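Local coordinates for putative dihydrodipicolinate synthase family protein (Coccidioides immitis, PDB 3QFE) that is of unknown function but belongs to the dihydrodipicolinate synthase family, whose members fold as a TIM barrel, at residues L140-Y145 and P169-V174; P82-V87 and Y109-P114. All coordinates share one frame; numbering follows the deposited sequence.

Contact 1 (L140-Y145 and P169-V174)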
loop_
_atom_site.group_PDB
_atom_site.type_symbol
_atom_site.label_atom_id
_atom_site.label_comp_id
_atom_site.label_asym_id
_atom_site.label_seq_id
_atom_site.Cartn_x
_atom_site.Cartn_y
_atom_site.Cartn_z
ATOM N N LEU A 140 -8.138 7.796 -14.576
ATOM C CA LEU A 140 -6.824 7.316 -14.162
ATOM C C LEU A 140 -6.702 5.801 -14.425
ATOM O O LEU A 140 -7.704 5.082 -14.398
ATOM C CB LEU A 140 -6.573 7.626 -12.668
ATOM C CG LEU A 140 -6.276 9.076 -12.218
ATOM C CD1 LEU A 140 -6.169 9.173 -10.706
ATOM C CD2 LEU A 140 -5.031 9.698 -12.866
ATOM N N PRO A 141 -5.480 5.316 -14.678
ATOM C CA PRO A 141 -5.287 3.857 -14.827
ATOM C C PRO A 141 -5.681 3.078 -13.552
ATOM O O PRO A 141 -5.465 3.557 -12.440
ATOM C CB PRO A 141 -3.784 3.723 -15.108
ATOM C CG PRO A 141 -3.332 5.064 -15.597
ATOM C CD PRO A 141 -4.260 6.088 -14.997
ATOM N N VAL A 142 -6.213 1.876 -13.730
ATOM C CA VAL A 142 -6.844 1.125 -12.647
ATOM C C VAL A 142 -6.036 -0.110 -12.212
ATOM O O VAL A 142 -5.628 -0.907 -13.033
ATOM C CB VAL A 142 -8.291 0.705 -13.061
ATOM C CG1 VAL A 142 -8.875 -0.361 -12.133
ATOM C CG2 VAL A 142 -9.198 1.939 -13.153
ATOM N N VAL A 143 -5.811 -0.240 -10.907
ATOM C CA VAL A 143 -5.216 -1.452 -10.340
ATOM C C VAL A 143 -6.299 -2.183 -9.526
ATOM O O VAL A 143 -6.897 -1.612 -8.601
ATOM C CB VAL A 143 -3.953 -1.149 -9.470
ATOM C CG1 VAL A 143 -3.340 -2.445 -8.934
ATOM C CG2 VAL A 143 -2.903 -0.395 -10.280
ATOM N N ILE A 144 -6.548 -3.436 -9.889
ATOM C CA ILE A 144 -7.511 -4.281 -9.194
ATOM C C ILE A 144 -6.953 -4.512 -7.809
ATOM O O ILE A 144 -5.755 -4.808 -7.659
ATOM C CB ILE A 144 -7.708 -5.625 -9.923
ATOM C CG1 ILE A 144 -8.317 -5.397 -11.306
ATOM C CG2 ILE A 144 -8.583 -6.579 -9.108
ATOM C CD1 ILE A 144 -8.139 -6.578 -12.273
ATOM N N TYR A 145 -7.795 -4.308 -6.803
ATOM C CA TYR A 145 -7.414 -4.514 -5.411
ATOM C C TYR A 145 -8.155 -5.746 -4.958
ATOM O O TYR A 145 -9.356 -5.707 -4.709
ATOM C CB TYR A 145 -7.827 -3.312 -4.575
ATOM C CG TYR A 145 -7.255 -3.196 -3.163
ATOM C CD1 TYR A 145 -7.459 -2.025 -2.432
ATOM C CD2 TYR A 145 -6.525 -4.241 -2.558
ATOM C CE1 TYR A 145 -6.967 -1.875 -1.133
ATOM C CE2 TYR A 145 -6.026 -4.114 -1.249
ATOM C CZ TYR A 145 -6.247 -2.917 -0.542
ATOM O OH TYR A 145 -5.769 -2.728 0.748
ATOM N N PRO A 169 -7.919 -2.115 -21.421
ATOM C CA PRO A 169 -6.516 -1.645 -21.490
ATOM C C PRO A 169 -6.186 -0.554 -20.461
ATOM O O PRO A 169 -5.021 -0.275 -20.208
ATOM C CB PRO A 169 -6.395 -1.084 -22.915
ATOM C CG PRO A 169 -7.621 -1.584 -23.672
ATOM C CD PRO A 169 -8.691 -1.752 -22.626
ATOM N N ASN A 170 -7.212 0.053 -19.869
ATOM C CA ASN A 170 -7.000 0.996 -18.780
ATOM C C ASN A 170 -6.776 0.294 -17.428
ATOM O O ASN A 170 -6.528 0.947 -16.409
ATOM C CB ASN A 170 -8.167 1.989 -18.722
ATOM C CG ASN A 170 -7.886 3.181 -17.837
ATOM O OD1 ASN A 170 -6.774 3.718 -17.825
ATOM N ND2 ASN A 170 -8.898 3.611 -17.093
ATOM N N VAL A 171 -6.893 -1.035 -17.411
ATOM C CA VAL A 171 -6.540 -1.806 -16.219
ATOM C C VAL A 171 -5.079 -2.147 -16.361
ATOM O O VAL A 171 -4.673 -2.767 -17.352
ATOM C CB VAL A 171 -7.392 -3.082 -16.044
ATOM C CG1 VAL A 171 -6.725 -4.071 -15.089
ATOM C CG2 VAL A 171 -8.828 -2.715 -15.588
ATOM N N VAL A 172 -4.291 -1.731 -15.376
ATOM C CA VAL A 172 -2.839 -1.835 -15.475
ATOM C C VAL A 172 -2.140 -2.657 -14.369
ATOM O O VAL A 172 -0.915 -2.639 -14.273
ATOM C CB VAL A 172 -2.188 -0.424 -15.542
ATOM C CG1 VAL A 172 -2.601 0.293 -16.832
ATOM C CG2 VAL A 172 -2.540 0.402 -14.308
ATOM N N GLY A 173 -2.904 -3.362 -13.546
ATOM C CA GLY A 173 -2.311 -4.219 -12.541
ATOM C C GLY A 173 -3.315 -4.780 -11.561
ATOM O O GLY A 173 -4.511 -4.559 -11.711
ATOM N N VAL A 174 -2.815 -5.504 -10.560
ATOM C CA VAL A 174 -3.621 -6.115 -9.504
ATOM C C VAL A 174 -2.733 -6.109 -8.251
ATOM O O VAL A 174 -1.541 -6.327 -8.371
ATOM C CB VAL A 174 -4.096 -7.584 -9.884
ATOM C CG1 VAL A 174 -2.914 -8.529 -10.189
ATOM C CG2 VAL A 174 -4.946 -8.196 -8.783
#

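Contact 2 (P82-V87 and Y109-P114)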
loop_
_atom_site.group_PDB
_atom_site.type_symbol
_atom_site.label_atom_id
_atom_site.label_comp_id
_atom_site.label_asym_id
_atom_site.label_seq_id
_atom_site.Cartn_x
_atom_site.Cartn_y
_atom_site.Cartn_z
ATOM N N PRO A 82 5.381 8.446 -7.810
ATOM C CA PRO A 82 4.109 7.775 -8.093
ATOM C C PRO A 82 3.209 7.678 -6.870
ATOM O O PRO A 82 3.672 7.348 -5.766
ATOM C CB PRO A 82 4.536 6.370 -8.544
ATOM C CG PRO A 82 5.990 6.505 -8.955
ATOM C CD PRO A 82 6.542 7.571 -8.052
ATOM N N ILE A 83 1.939 7.996 -7.071
ATOM C CA ILE A 83 0.959 7.826 -6.040
ATOM C C ILE A 83 -0.215 7.000 -6.553
ATOM O O ILE A 83 -0.797 7.315 -7.586
ATOM C CB ILE A 83 0.457 9.178 -5.500
ATOM C CG1 ILE A 83 1.525 9.837 -4.619
ATOM C CG2 ILE A 83 -0.836 8.994 -4.692
ATOM C CD1 ILE A 83 1.200 11.315 -4.366
ATOM N N MET A 84 -0.530 5.943 -5.812
ATOM C CA MET A 84 -1.644 5.081 -6.094
ATOM C C MET A 84 -2.670 5.310 -4.996
ATOM O O MET A 84 -2.375 5.151 -3.818
ATOM C CB MET A 84 -1.167 3.617 -6.118
ATOM C CG MET A 84 -2.247 2.576 -6.537
ATOM S SD MET A 84 -1.542 0.911 -6.518
ATOM C CE MET A 84 -0.154 0.991 -7.663
ATOM N N ALA A 85 -3.878 5.691 -5.373
ATOM C CA ALA A 85 -4.891 6.010 -4.386
ATOM C C ALA A 85 -5.936 4.908 -4.305
ATOM O O ALA A 85 -6.489 4.493 -5.331
ATOM C CB ALA A 85 -5.560 7.337 -4.740
ATOM N N GLY A 86 -6.226 4.450 -3.089
ATOM C CA GLY A 86 -7.341 3.530 -2.855
ATOM C C GLY A 86 -8.648 4.286 -3.022
ATOM O O GLY A 86 -8.779 5.441 -2.579
ATOM N N VAL A 87 -9.615 3.647 -3.678
ATOM C CA VAL A 87 -10.875 4.298 -4.005
ATOM C C VAL A 87 -12.076 3.408 -3.755
ATOM O O VAL A 87 -13.194 3.768 -4.115
ATOM C CB VAL A 87 -10.947 4.718 -5.479
ATOM C CG1 VAL A 87 -10.002 5.882 -5.787
ATOM C CG2 VAL A 87 -10.712 3.514 -6.416
ATOM N N TYR A 109 -2.605 6.690 -10.207
ATOM C CA TYR A 109 -3.336 5.454 -10.374
ATOM C C TYR A 109 -4.399 5.328 -9.290
ATOM O O TYR A 109 -4.265 5.892 -8.183
ATOM C CB TYR A 109 -2.385 4.259 -10.246
ATOM C CG TYR A 109 -1.028 4.405 -10.915
ATOM C CD1 TYR A 109 -0.881 4.308 -12.298
ATOM C CD2 TYR A 109 0.098 4.598 -10.162
ATOM C CE1 TYR A 109 0.358 4.416 -12.898
ATOM C CE2 TYR A 109 1.354 4.709 -10.750
ATOM C CZ TYR A 109 1.479 4.612 -12.105
ATOM O OH TYR A 109 2.738 4.735 -12.650
ATOM N N VAL A 110 -5.431 4.541 -9.572
ATOM C CA VAL A 110 -6.407 4.243 -8.547
ATOM C C VAL A 110 -6.448 2.759 -8.297
ATOM O O VAL A 110 -6.356 1.959 -9.227
ATOM C CB VAL A 110 -7.828 4.805 -8.846
ATOM C CG1 VAL A 110 -7.770 6.282 -8.871
ATOM C CG2 VAL A 110 -8.379 4.289 -10.169
ATOM N N LEU A 111 -6.579 2.413 -7.021
ATOM C CA LEU A 111 -6.594 1.040 -6.572
ATOM C C LEU A 111 -8.012 0.648 -6.135
ATOM O O LEU A 111 -8.561 1.220 -5.195
ATOM C CB LEU A 111 -5.588 0.920 -5.442
ATOM C CG LEU A 111 -5.343 -0.397 -4.732
ATOM C CD1 LEU A 111 -4.711 -1.445 -5.628
ATOM C CD2 LEU A 111 -4.434 -0.067 -3.528
ATOM N N VAL A 112 -8.612 -0.300 -6.843
ATOM C CA VAL A 112 -10.056 -0.531 -6.776
ATOM C C VAL A 112 -10.438 -1.918 -6.231
ATOM O O VAL A 112 -10.196 -2.928 -6.877
ATOM C CB VAL A 112 -10.725 -0.328 -8.200
ATOM C CG1 VAL A 112 -12.268 -0.463 -8.152
ATOM C CG2 VAL A 112 -10.349 1.020 -8.813
ATOM N N LEU A 113 -11.053 -1.948 -5.045
ATOM C CA LEU A 113 -11.701 -3.161 -4.505
ATOM C C LEU A 113 -12.879 -3.587 -5.352
ATOM O O LEU A 113 -13.547 -2.742 -5.937
ATOM C CB LEU A 113 -12.213 -2.931 -3.069
ATOM C CG LEU A 113 -11.117 -2.824 -2.000
ATOM C CD1 LEU A 113 -11.557 -1.943 -0.824
ATOM C CD2 LEU A 113 -10.644 -4.216 -1.531
ATOM N N PRO A 114 -13.133 -4.908 -5.428
ATOM C CA PRO A 114 -14.357 -5.332 -6.082
ATOM C C PRO A 114 -15.550 -4.915 -5.217
ATOM O O PRO A 114 -15.394 -4.632 -4.019
ATOM C CB PRO A 114 -14.209 -6.865 -6.169
ATOM C CG PRO A 114 -13.264 -7.235 -5.083
ATOM C CD PRO A 114 -12.385 -6.038 -4.830
#

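Contact 1 (L140-Y145 and P169-V174)
Two neighbouring parallel strands of the TIM barrel, 142-146 and 171-176, pair along most of their length, starting from the loops that lead into them. Helix 158-167 lies between them in the chain, so they form a beta-alpha-beta unit. L140 stands just before the first strand. Its O accepts a long, bent bond of 3.3 Å from N170 ND2, which approaches from above the carbonyl plane. S138 OG also bonds L140 O, and the stronger acceptor of N170 ND2 is S135 O. The N170 side chain thus ties the strand entrance to the end of helix 124-137. P141 follows, with its ring alongside V172; CB lies 3.6 Å from V172 CG2. V142 gives the regular strand bonds. Its N points almost straight down the C=O axis of N170, at 2.9 Å from N170 O. Its O takes V172 N at 2.8 Å, in the carbonyl plane, with an N-H...O angle of 169°. V143 turns to the other face of the sheet. Its CG1, anti to the backbone N, sits 3.5 Å from V174 N, against the peptide after G173, which has no side chain. Between V142 paired with V171 and I144 paired with V174 the second strand holds one residue more than the first. V172, with a psi of 10°, departs there from the extended form. I144 shares a face with V142, V171 and V174, and this face is covered by helices 158-167 and 124-137. I144 CD1 touches V171 CG1, the two side chains crossing obliquely. I144 N reaches G173 O from above its carbonyl plane. I144 CB packs on V174 CG2, and V174 CA comes within 3.1 Å of I144 O in a CA-H...O contact.

Contact 2 (P82-V87 and Y109-P114)
Four backbone hydrogen bonds join the parallel strands 83-86 and 109-112, the two ends of a right-handed beta-alpha-beta crossover through helix 92-105. I83 O receives Y109 N, in the carbonyl plane, at 3.2 Å. A85 uses both of its polar atoms. Its N gives to Y109 O at 2.8 Å, and its O takes L111 N at 2.7 Å; each donor stands above the plane of its carbonyl. V87 N closes the ladder on L111 O. On its other edge strand 83-86 is bonded through M84 and G86 to strand 48-51. N108 OD1 takes I83 N, H98 ND1 bonds V87 O, and Y109 OH bonds P7 O.

On one face M84, with CG anti to the backbone N, lays CG against L111 CB, and its SD approaches L111 CD1. P82 CB and M84 CB both lie at the edge of the Y109 ring. A85 and V110 lie on the other face. Just past the strand V87 CB points toward 109-114; the V87 and V110 side chains cross at about a right angle, CG1 to CG1. V87 CG2 reaches V112 CG2 at 3.5 Å. The facing N-H and C=O groups are thus paired, with mainly apolar side chains around them.

Contact 1 and contact 2 are successive strand pairs of one parallel barrel sheet, with centres about 8 Å apart. Strands 109-112 and 142-146 are neighbours and join them edge to edge. V110 and V112 both take part: V110 bonds P141 and V143, while V112 N lies 2.8 Å from V143 O and V112 O lies 2.8 Å from Y145 N, the last two probable hydrogen bonds. Y145 CD1 packs 3.5 Å from L111 CG, and V143 also touches L111. Y145 OH is hydrogen-bonded to T54 OG1. The order 83-86, 109-112, 142-146, 171-176 follows the chain. The calcium ion is held elsewhere, by A315 and S318 at the C-terminus, and by neither contact.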